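Local coordinates for peptidoglycan-N-acetylglucosamine deacetylase BC_1974 (Bacillus cereus, PDB 5N1P), which removes the acetyl group from N-acetylglucosamine residues of peptidoglycan, as a metal-dependent hydrolase of the polysaccharide deacetylase family, at residues 36-39 with 40-43; 60-64 with 65-69; 106-109 with 110-113. All coordinates share one frame; numbering follows the deposited sequence.

Contact 1 of 3, residues 36-39 with 40-43; sequences GANV and KEFP
Phe42 lays the edge of its ring against the backbone carbonyl of Asn38, one helical turn back: Asn38 O sits near the ring plane, 3.4 Å from Phe42 CD2. The same oxygen accepts the backbone N-H of Phe42, with Phe42 N to Asn38 O at 2.8 Å, and the donor stands 29° off the carbonyl plane. CG of Phe42 swings back beside its own nitrogen (chi1 -57°), which brings ring and N-H to one acceptor. Phe42 is also where helix 36-41 gives up helical backbone angles, and Pro43, which has no N-H to offer Val39 O, starts the next helix. Over one face of the ring, toward its rim, lies CG of Glu41, 3.6 Å above the plane. The extended Glu41 side chain meets Asn38 through a water that donates to both, at 2.8 Å from Asn38 OD1 and 2.6 Å from Glu41 OE1. On another side of the turn Lys40 bends at chi3 (-81°) and carries its CE to 3.8 Å from Gly36 O, while Val39 packs on Leu84 and Ile88 of helix 74-89. Asn38 ND2 makes a weak hydrogen bond to the backbone oxygen of the zinc ligand Asp10. Asn38 OD1 and Glu41 OE1 are both acceptors, so the water that joins them supplies both protons, while Asn38 O is met by the N-H and the ring edge of Phe42.

Contact 2 of 3, residues 60-64 with 65-69; sequences SMTHN and FAKLY. With ZN (zinc ion), chain F; 8GK (~{N}-oxidanylnaphthalene-1-carboxamide), chain E.
The zinc site of this deacetylase receives one of its ligands from the turn ahead of helix 65-70, where Asn64 caps the helix by accepting Lys67 N at Asn64 OD1, 2.9 Å away. That donor stands 32° out of the amide's carbonyl plane, and the bond is nearly straight at 165°. With CG opposite its backbone nitrogen (chi1 -177°), Asn64 folds its amide over the first turn, and the extended Lys67 chain crosses it at about a right angle. Leu68 N meanwhile bonds to Asn64 O, beside which Leu68 CG packs at 3.2 Å. Next to the cap, His63 NE2 binds zinc at 2.1 Å, completing with Asp10 and His59 the Asp-His-His metal site of the CE4 deacetylases. The hydroxamate inhibitor chelates the same ion through O12 and O14, a water adds another ligand, and the rings of Tyr100 and His63 meet edge-to-face. Two hydroxyls fix the turn that carries the histidine. Ser60 OG accepts His63 N at 3.0 Å in an ST motif, and Thr62 OG1, itself hydrogen-bonded to Glu77, accepts Asn64 N at 3.1 Å in an ST turn. Ser60 CB touches Leu68 CD2 at 3.9 Å.

Contact 3 of 3, residues 106-109 with 110-113; sequences LNEG and LRNK
The guanidinium of Arg111 has Glu108 CA over one face, 3.8 Å above the plane and displaced toward the rim, and Leu106 O at its edge. Arg111 NH1 donates to Leu106 O at 3.0 Å, lying in the carbonyl plane on a lone pair, with the oxygen only 7° out of the guanidinium plane. A bend at chi3 (-57°) turns the chain back over the start of helix 108-116, and Arg111 CG passes 3.3 Å from Asn107 O, which also accepts Arg111 N. Elsewhere the guanidinium forms a salt bridge through NE with Asp203 and a cation-pi contact with Trp201, so the C-terminal residues close over this side chain. Asn107 is the N-cap: its OD1 takes Leu110 N at 3.1 Å, the donor tilted 30° from the amide's carbonyl plane, and the CG of Leu110 lies 3.6 Å from the same oxygen. Leu106 crosses Leu110 at about a right angle, CD2 of Leu106 resting on Leu110 CB at 3.8 Å. The helix so begun links strands 95-96 and 120-121 in a beta-alpha-beta unit. Leu106 O, ahead of the helix, thus meets a charged donor, and Asn107 serves a first-turn N-H; the in-plane bond from NH1, together with the outside partners Asp203 and Trp201, would restrict rotation of the guanidinium and hold the helix start against the chain's end.

Contacts 1, 2 and 3 follow one another along the chain, each at an end of a short helix: the close of helix 36-41, the start of helix 65-70 and the start of helix 108-116. Contacts 1 and 2 have centres about 17 Å apart and meet where Gly36 N probably hydrogen-bonds to Ser60 O at 3.0 Å, just after the neighbouring parallel strands 31-34 and 55-58. The centres of contacts 2 and 3 are about 14 Å apart, and Leu110 CD1 packs 3.7 Å from Tyr69 O; contacts 1 and 3 do not touch. Helix 74-89 borders all three. The metal ligand His63 therefore sits in the contact that touches both of the others.

Contact 1 of 3, residues 36-39 with 40-43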
ATOM      1  N   GLY A  36       2.205   2.015  12.427  1.00 22.62           N
ATOM      2  CA  GLY A  36       1.724   1.624  13.747  1.00 22.13           C
ATOM      3  C   GLY A  36       1.072   2.718  14.577  1.00 21.78           C
ATOM      4  O   GLY A  36       0.032   2.486  15.172  1.00 25.82           O
ATOM      5  N   ALA A  37       1.671   3.911  14.615  1.00 25.25           N
ATOM      6  CA  ALA A  37       1.081   5.002  15.386  1.00 31.47           C
ATOM      7  C   ALA A  37      -0.324   5.342  14.890  1.00 27.63           C
ATOM      8  O   ALA A  37      -1.206   5.667  15.683  1.00 29.01           O
ATOM      9  CB  ALA A  37       1.976   6.239  15.344  1.00 35.38           C
ATOM     10  N   ASN A  38      -0.542   5.229  13.578  1.00 26.39           N
ATOM     11  CA  ASN A  38      -1.857   5.537  13.025  1.00 23.67           C
ATOM     12  C   ASN A  38      -2.861   4.401  13.236  1.00 28.13           C
ATOM     13  O   ASN A  38      -4.067   4.628  13.326  1.00 24.83           O
ATOM     14  CB  ASN A  38      -1.733   5.883  11.539  1.00 21.70           C
ATOM     15  CG  ASN A  38      -0.951   7.156  11.309  1.00 30.45           C
ATOM     16  OD1 ASN A  38      -0.848   8.005  12.199  1.00 35.33           O
ATOM     17  ND2 ASN A  38      -0.389   7.301  10.120  1.00 29.96           N
ATOM     18  N   VAL A  39      -2.362   3.173  13.324  1.00 23.44           N
ATOM     19  CA  VAL A  39      -3.210   2.046  13.692  1.00 21.18           C
ATOM     20  C   VAL A  39      -3.788   2.298  15.090  1.00 23.93           C
ATOM     21  O   VAL A  39      -4.970   2.062  15.355  1.00 26.27           O
ATOM     22  CB  VAL A  39      -2.417   0.728  13.670  1.00 20.17           C
ATOM     23  CG1 VAL A  39      -3.239  -0.410  14.245  1.00 24.13           C
ATOM     24  CG2 VAL A  39      -1.981   0.403  12.235  1.00 19.91           C
ATOM     25  N   LYS A  40      -2.947   2.812  15.973  1.00 25.04           N
ATOM     26  CA  LYS A  40      -3.374   3.073  17.335  1.00 29.42           C
ATOM     27  C   LYS A  40      -4.361   4.234  17.407  1.00 31.48           C
ATOM     28  O   LYS A  40      -5.301   4.204  18.202  1.00 32.46           O
ATOM     29  CB  LYS A  40      -2.152   3.336  18.218  1.00 29.84           C
ATOM     30  CG  LYS A  40      -1.345   2.067  18.493  1.00 29.98           C
ATOM     31  CD  LYS A  40      -0.202   2.299  19.470  1.00 36.88           C
ATOM     32  CE  LYS A  40       1.022   2.897  18.799  1.00 46.10           C
ATOM     33  NZ  LYS A  40       2.260   2.615  19.594  1.00 50.29           N
ATOM     34  N   GLU A  41      -4.168   5.245  16.565  1.00 27.84           N
ATOM     35  CA  GLU A  41      -5.034   6.419  16.615  1.00 29.37           C
ATOM     36  C   GLU A  41      -6.365   6.193  15.903  1.00 34.10           C
ATOM     37  O   GLU A  41      -7.391   6.747  16.303  1.00 32.67           O
ATOM     38  CB  GLU A  41      -4.335   7.636  16.013  1.00 34.25           C
ATOM     39  CG  GLU A  41      -5.228   8.875  16.026  1.00 45.09           C
ATOM     40  CD  GLU A  41      -4.523  10.146  15.598  1.00 63.45           C
ATOM     41  OE1 GLU A  41      -3.359  10.068  15.151  1.00 73.50           O
ATOM     42  OE2 GLU A  41      -5.142  11.228  15.717  1.00 61.81           O
ATOM     43  N   PHE A  42      -6.349   5.373  14.854  1.00 28.36           N
ATOM     44  CA  PHE A  42      -7.541   5.158  14.032  1.00 26.23           C
ATOM     45  C   PHE A  42      -7.982   3.692  13.918  1.00 26.99           C
ATOM     46  O   PHE A  42      -8.123   3.180  12.810  1.00 25.97           O
ATOM     47  CB  PHE A  42      -7.307   5.701  12.618  1.00 26.02           C
ATOM     48  CG  PHE A  42      -6.938   7.155  12.571  1.00 29.57           C
ATOM     49  CD1 PHE A  42      -7.919   8.129  12.647  1.00 38.44           C
ATOM     50  CD2 PHE A  42      -5.622   7.547  12.420  1.00 27.99           C
ATOM     51  CE1 PHE A  42      -7.587   9.475  12.596  1.00 40.88           C
ATOM     52  CE2 PHE A  42      -5.282   8.891  12.361  1.00 34.59           C
ATOM     53  CZ  PHE A  42      -6.266   9.852  12.447  1.00 37.29           C
ATOM     54  N   PRO A  43      -8.234   3.020  15.052  1.00 24.42           N
ATOM     55  CA  PRO A  43      -8.558   1.586  14.978  1.00 25.70           C
ATOM     56  C   PRO A  43      -9.840   1.314  14.201  1.00 25.80           C
ATOM     57  O   PRO A  43      -9.942   0.282  13.541  1.00 25.50           O
ATOM     58  CB  PRO A  43      -8.744   1.170  16.448  1.00 29.43           C
ATOM     59  CG  PRO A  43      -8.346   2.341  17.269  1.00 34.34           C
ATOM     60  CD  PRO A  43      -8.378   3.558  16.413  1.00 28.58           C
TER
HETATM   61  O   HOH W   1      -0.958   9.134  14.796  1.00 52.96           O

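Contact 2 of 3, residues 60-64 with 65-69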
ATOM      1  N   SER A  60       5.458  -0.400   8.853  1.00 18.52           N
ATOM      2  CA  SER A  60       6.425  -0.201   9.942  1.00 20.02           C
ATOM      3  C   SER A  60       5.875   0.674  11.076  1.00 22.01           C
ATOM      4  O   SER A  60       4.710   1.095  11.056  1.00 22.70           O
ATOM      5  CB  SER A  60       7.756   0.386   9.441  1.00 22.26           C
ATOM      6  OG  SER A  60       7.733   1.811   9.380  1.00 21.71           O
ATOM      7  N   MET A  61       6.711   0.896  12.087  1.00 22.70           N
ATOM      8  CA  MET A  61       6.351   1.699  13.255  1.00 22.36           C
ATOM      9  C   MET A  61       6.888   3.120  13.149  1.00 30.73           C
ATOM     10  O   MET A  61       6.185   4.090  13.432  1.00 32.74           O
ATOM     11  CB  MET A  61       6.901   1.063  14.540  1.00 22.44           C
ATOM     12  CG  MET A  61       6.322  -0.289  14.889  1.00 22.30           C
ATOM     13  SD  MET A  61       4.528  -0.329  15.158  1.00 24.61           S
ATOM     14  CE  MET A  61       4.310   0.867  16.461  1.00 27.90           C
ATOM     15  N   THR A  62       8.146   3.234  12.742  1.00 24.49           N
ATOM     16  CA  THR A  62       8.852   4.511  12.769  1.00 27.62           C
ATOM     17  C   THR A  62       8.975   5.170  11.405  1.00 24.92           C
ATOM     18  O   THR A  62       9.214   6.378  11.323  1.00 29.61           O
ATOM     19  CB  THR A  62      10.272   4.349  13.334  1.00 32.46           C
ATOM     20  OG1 THR A  62      11.065   3.567  12.425  1.00 30.54           O
ATOM     21  CG2 THR A  62      10.224   3.662  14.688  1.00 32.13           C
ATOM     22  N   HIS A  63       8.872   4.375  10.345  1.00 22.82           N
ATOM     23  CA  HIS A  63       9.116   4.863   8.987  1.00 24.02           C
ATOM     24  C   HIS A  63      10.484   5.552   8.906  1.00 24.19           C
ATOM     25  O   HIS A  63      10.667   6.520   8.162  1.00 24.51           O
ATOM     26  CB  HIS A  63       7.996   5.821   8.549  1.00 26.01           C
ATOM     27  CG  HIS A  63       7.801   5.904   7.064  1.00 24.17           C
ATOM     28  ND1 HIS A  63       8.666   6.578   6.230  1.00 27.10           N
ATOM     29  CD2 HIS A  63       6.810   5.428   6.270  1.00 22.89           C
ATOM     30  CE1 HIS A  63       8.231   6.497   4.985  1.00 24.10           C
ATOM     31  NE2 HIS A  63       7.102   5.811   4.983  1.00 23.80           N
ATOM     32  N   ASN A  64      11.433   5.038   9.685  1.00 25.55           N
ATOM     33  CA  ASN A  64      12.762   5.636   9.791  1.00 25.32           C
ATOM     34  C   ASN A  64      13.788   4.789   9.036  1.00 25.78           C
ATOM     35  O   ASN A  64      14.075   3.670   9.430  1.00 26.87           O
ATOM     36  CB  ASN A  64      13.152   5.776  11.266  1.00 26.88           C
ATOM     37  CG  ASN A  64      14.493   6.469  11.463  1.00 31.66           C
ATOM     38  OD1 ASN A  64      15.534   5.979  11.023  1.00 33.89           O
ATOM     39  ND2 ASN A  64      14.471   7.610  12.148  1.00 37.54           N
ATOM     40  N   PHE A  65      14.322   5.334   7.948  1.00 27.90           N
ATOM     41  CA  PHE A  65      15.278   4.625   7.093  1.00 26.48           C
ATOM     42  C   PHE A  65      16.472   4.041   7.855  1.00 27.30           C
ATOM     43  O   PHE A  65      16.825   2.876   7.681  1.00 28.63           O
ATOM     44  CB  PHE A  65      15.771   5.570   5.999  1.00 25.50           C
ATOM     45  CG  PHE A  65      16.609   4.903   4.951  1.00 25.67           C
ATOM     46  CD1 PHE A  65      17.979   4.802   5.096  1.00 29.78           C
ATOM     47  CD2 PHE A  65      16.016   4.393   3.799  1.00 26.92           C
ATOM     48  CE1 PHE A  65      18.753   4.193   4.122  1.00 31.33           C
ATOM     49  CE2 PHE A  65      16.788   3.777   2.821  1.00 28.56           C
ATOM     50  CZ  PHE A  65      18.156   3.680   2.987  1.00 31.66           C
ATOM     51  N   ALA A  66      17.093   4.853   8.698  1.00 27.64           N
ATOM     52  CA  ALA A  66      18.267   4.410   9.445  1.00 29.00           C
ATOM     53  C   ALA A  66      17.948   3.258  10.409  1.00 32.40           C
ATOM     54  O   ALA A  66      18.712   2.291  10.521  1.00 33.13           O
ATOM     55  CB  ALA A  66      18.878   5.587  10.205  1.00 34.10           C
ATOM     56  N   LYS A  67      16.827   3.370  11.114  1.00 30.63           N
ATOM     57  CA  LYS A  67      16.412   2.321  12.041  1.00 31.31           C
ATOM     58  C   LYS A  67      16.069   1.021  11.322  1.00 26.34           C
ATOM     59  O   LYS A  67      16.489  -0.060  11.746  1.00 29.29           O
ATOM     60  CB  LYS A  67      15.205   2.774  12.876  1.00 32.05           C
ATOM     61  CG  LYS A  67      15.541   3.862  13.896  1.00 30.93           C
ATOM     62  CD  LYS A  67      14.305   4.279  14.683  1.00 36.23           C
ATOM     63  CE  LYS A  67      14.655   5.344  15.727  1.00 44.78           C
ATOM     64  NZ  LYS A  67      13.443   5.790  16.478  1.00 50.13           N
ATOM     65  N   LEU A  68      15.305   1.125  10.242  1.00 24.68           N
ATOM     66  CA  LEU A  68      14.826  -0.062   9.556  1.00 23.56           C
ATOM     67  C   LEU A  68      15.915  -0.858   8.861  1.00 26.97           C
ATOM     68  O   LEU A  68      15.941  -2.088   8.943  1.00 25.70           O
ATOM     69  CB  LEU A  68      13.768   0.322   8.525  1.00 22.13           C
ATOM     70  CG  LEU A  68      12.473   0.914   9.080  1.00 25.65           C
ATOM     71  CD1 LEU A  68      11.683   1.623   7.983  1.00 23.39           C
ATOM     72  CD2 LEU A  68      11.619  -0.177   9.698  1.00 24.87           C
ATOM     73  N   TYR A  69      16.801  -0.160   8.156  1.00 27.00           N
ATOM     74  CA  TYR A  69      17.714  -0.843   7.245  1.00 28.21           C
ATOM     75  C   TYR A  69      19.131  -0.910   7.796  1.00 32.37           C
ATOM     76  O   TYR A  69      19.661  -2.003   7.981  1.00 35.88           O
ATOM     77  CB  TYR A  69      17.664  -0.171   5.870  1.00 26.19           C
ATOM     78  CG  TYR A  69      16.235  -0.132   5.370  1.00 24.93           C
ATOM     79  CD1 TYR A  69      15.511  -1.312   5.197  1.00 23.88           C
ATOM     80  CD2 TYR A  69      15.601   1.070   5.097  1.00 25.70           C
ATOM     81  CE1 TYR A  69      14.189  -1.299   4.760  1.00 22.43           C
ATOM     82  CE2 TYR A  69      14.278   1.094   4.658  1.00 23.17           C
ATOM     83  CZ  TYR A  69      13.583  -0.097   4.499  1.00 22.08           C
ATOM     84  OH  TYR A  69      12.278  -0.082   4.078  1.00 23.26           O
TER
HETATM   85 ZN    ZN F 302       5.643   5.497   3.447  1.00 30.70          ZN
HETATM   86  C1  8GK E 301       7.152   5.138   0.851  1.00 51.25           C
HETATM   87  C2  8GK E 301       8.201   5.674  -0.066  1.00 53.63           C
HETATM   88  C3  8GK E 301       8.769   6.904   0.233  1.00 58.49           C
HETATM   89  C4  8GK E 301       9.763   7.422  -0.590  1.00 62.12           C
HETATM   90  C5  8GK E 301      10.198   6.705  -1.706  1.00 59.54           C
HETATM   91  C6  8GK E 301       9.630   5.471  -2.001  1.00 56.64           C
HETATM   92  C7  8GK E 301       8.633   4.955  -1.175  1.00 59.09           C
HETATM   93  C8  8GK E 301      10.316   8.657  -0.283  1.00 58.21           C
HETATM   94  C9  8GK E 301       9.885   9.377   0.828  1.00 50.07           C
HETATM   95  C10 8GK E 301       8.889   8.858   1.648  1.00 54.41           C
HETATM   96  C11 8GK E 301       8.337   7.620   1.346  1.00 51.04           C
HETATM   97  O12 8GK E 301       7.513   4.822   1.966  1.00 34.22           O
HETATM   98  N13 8GK E 301       5.876   5.044   0.481  1.00 56.50           N
HETATM   99  O14 8GK E 301       4.914   5.238   1.471  1.00 49.48           O
HETATM  100  O   HOH W   2      13.650   8.101   7.368  1.00 32.80           O
HETATM  101  O   HOH W   3       5.705   7.655   2.666  1.00 30.31           O

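Contact 3 of 3, residues 106-109 with 110-113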
ATOM      1  N   LEU A 106      16.732  -3.137   2.001  1.00 25.35           N
ATOM      2  CA  LEU A 106      16.569  -4.531   2.413  1.00 25.07           C
ATOM      3  C   LEU A 106      17.672  -5.390   1.818  1.00 24.67           C
ATOM      4  O   LEU A 106      17.486  -6.032   0.786  1.00 26.64           O
ATOM      5  CB  LEU A 106      15.205  -5.080   1.989  1.00 27.23           C
ATOM      6  CG  LEU A 106      13.970  -4.861   2.857  1.00 39.56           C
ATOM      7  CD1 LEU A 106      12.851  -5.735   2.298  1.00 34.68           C
ATOM      8  CD2 LEU A 106      14.219  -5.165   4.341  1.00 25.13           C
ATOM      9  N   ASN A 107      18.820  -5.404   2.479  1.00 25.15           N
ATOM     10  CA  ASN A 107      19.962  -6.184   2.006  1.00 25.22           C
ATOM     11  C   ASN A 107      19.763  -7.691   2.186  1.00 27.58           C
ATOM     12  O   ASN A 107      18.759  -8.138   2.743  1.00 25.27           O
ATOM     13  CB  ASN A 107      21.233  -5.747   2.734  1.00 33.69           C
ATOM     14  CG  ASN A 107      21.084  -5.805   4.237  1.00 33.72           C
ATOM     15  OD1 ASN A 107      20.819  -6.863   4.801  1.00 34.53           O
ATOM     16  ND2 ASN A 107      21.260  -4.668   4.895  1.00 44.71           N
ATOM     17  N   GLU A 108      20.747  -8.459   1.721  1.00 30.08           N
ATOM     18  CA  GLU A 108      20.753  -9.915   1.819  1.00 36.26           C
ATOM     19  C   GLU A 108      20.259 -10.462   3.151  1.00 30.30           C
ATOM     20  O   GLU A 108      19.369 -11.313   3.209  1.00 29.01           O
ATOM     21  CB  GLU A 108      22.174 -10.416   1.608  1.00 42.19           C
ATOM     22  CG  GLU A 108      22.349 -11.419   0.528  1.00 52.87           C
ATOM     23  CD  GLU A 108      23.818 -11.596   0.200  1.00 41.58           C
ATOM     24  OE1 GLU A 108      24.422 -10.634  -0.319  1.00 48.26           O
ATOM     25  OE2 GLU A 108      24.369 -12.674   0.480  1.00 37.81           O
ATOM     26  N   GLY A 109      20.887  -9.989   4.220  1.00 32.68           N
ATOM     27  CA  GLY A 109      20.617 -10.489   5.553  1.00 32.35           C
ATOM     28  C   GLY A 109      19.203 -10.179   5.995  1.00 28.04           C
ATOM     29  O   GLY A 109      18.557 -11.010   6.627  1.00 29.73           O
ATOM     30  N   LEU A 110      18.728  -8.978   5.679  1.00 27.62           N
ATOM     31  CA  LEU A 110      17.371  -8.590   6.039  1.00 26.43           C
ATOM     32  C   LEU A 110      16.331  -9.365   5.240  1.00 24.19           C
ATOM     33  O   LEU A 110      15.287  -9.730   5.775  1.00 26.10           O
ATOM     34  CB  LEU A 110      17.164  -7.085   5.844  1.00 27.56           C
ATOM     35  CG  LEU A 110      17.887  -6.199   6.861  1.00 33.93           C
ATOM     36  CD1 LEU A 110      17.548  -4.732   6.635  1.00 31.08           C
ATOM     37  CD2 LEU A 110      17.516  -6.611   8.275  1.00 37.62           C
ATOM     38  N   ARG A 111      16.608  -9.636   3.965  1.00 25.40           N
ATOM     39  CA  ARG A 111      15.639 -10.399   3.178  1.00 25.88           C
ATOM     40  C   ARG A 111      15.496 -11.814   3.754  1.00 24.30           C
ATOM     41  O   ARG A 111      14.393 -12.359   3.799  1.00 26.28           O
ATOM     42  CB  ARG A 111      16.034 -10.443   1.698  1.00 24.40           C
ATOM     43  CG  ARG A 111      16.036  -9.071   1.078  1.00 21.37           C
ATOM     44  CD  ARG A 111      15.953  -9.105  -0.445  1.00 23.76           C
ATOM     45  NE  ARG A 111      17.006  -9.875  -1.107  1.00 25.84           N
ATOM     46  CZ  ARG A 111      18.227  -9.414  -1.374  1.00 26.19           C
ATOM     47  NH1 ARG A 111      18.592  -8.206  -0.969  1.00 26.61           N
ATOM     48  NH2 ARG A 111      19.096 -10.184  -2.010  1.00 28.06           N
ATOM     49  N   ASN A 112      16.598 -12.394   4.223  1.00 25.94           N
ATOM     50  CA  ASN A 112      16.517 -13.682   4.915  1.00 26.90           C
ATOM     51  C   ASN A 112      15.673 -13.596   6.183  1.00 26.12           C
ATOM     52  O   ASN A 112      14.858 -14.478   6.455  1.00 28.92           O
ATOM     53  CB  ASN A 112      17.912 -14.202   5.253  1.00 27.01           C
ATOM     54  CG  ASN A 112      18.632 -14.730   4.043  1.00 39.48           C
ATOM     55  OD1 ASN A 112      18.003 -15.086   3.048  1.00 38.51           O
ATOM     56  ND2 ASN A 112      19.956 -14.794   4.121  1.00 34.22           N
ATOM     57  N   LYS A 113      15.856 -12.524   6.947  1.00 27.76           N
ATOM     58  CA  LYS A 113      15.081 -12.338   8.171  1.00 27.52           C
ATOM     59  C   LYS A 113      13.593 -12.196   7.864  1.00 27.40           C
ATOM     60  O   LYS A 113      12.744 -12.698   8.605  1.00 29.37           O
ATOM     61  CB  LYS A 113      15.578 -11.117   8.946  1.00 31.68           C
ATOM     62  CG  LYS A 113      16.954 -11.287   9.566  1.00 36.86           C
ATOM     63  CD  LYS A 113      17.227 -10.209  10.603  1.00 43.93           C
ATOM     64  CE  LYS A 113      18.565 -10.433  11.295  1.00 55.22           C
ATOM     65  NZ  LYS A 113      18.654 -11.792  11.887  1.00 65.97           N
TER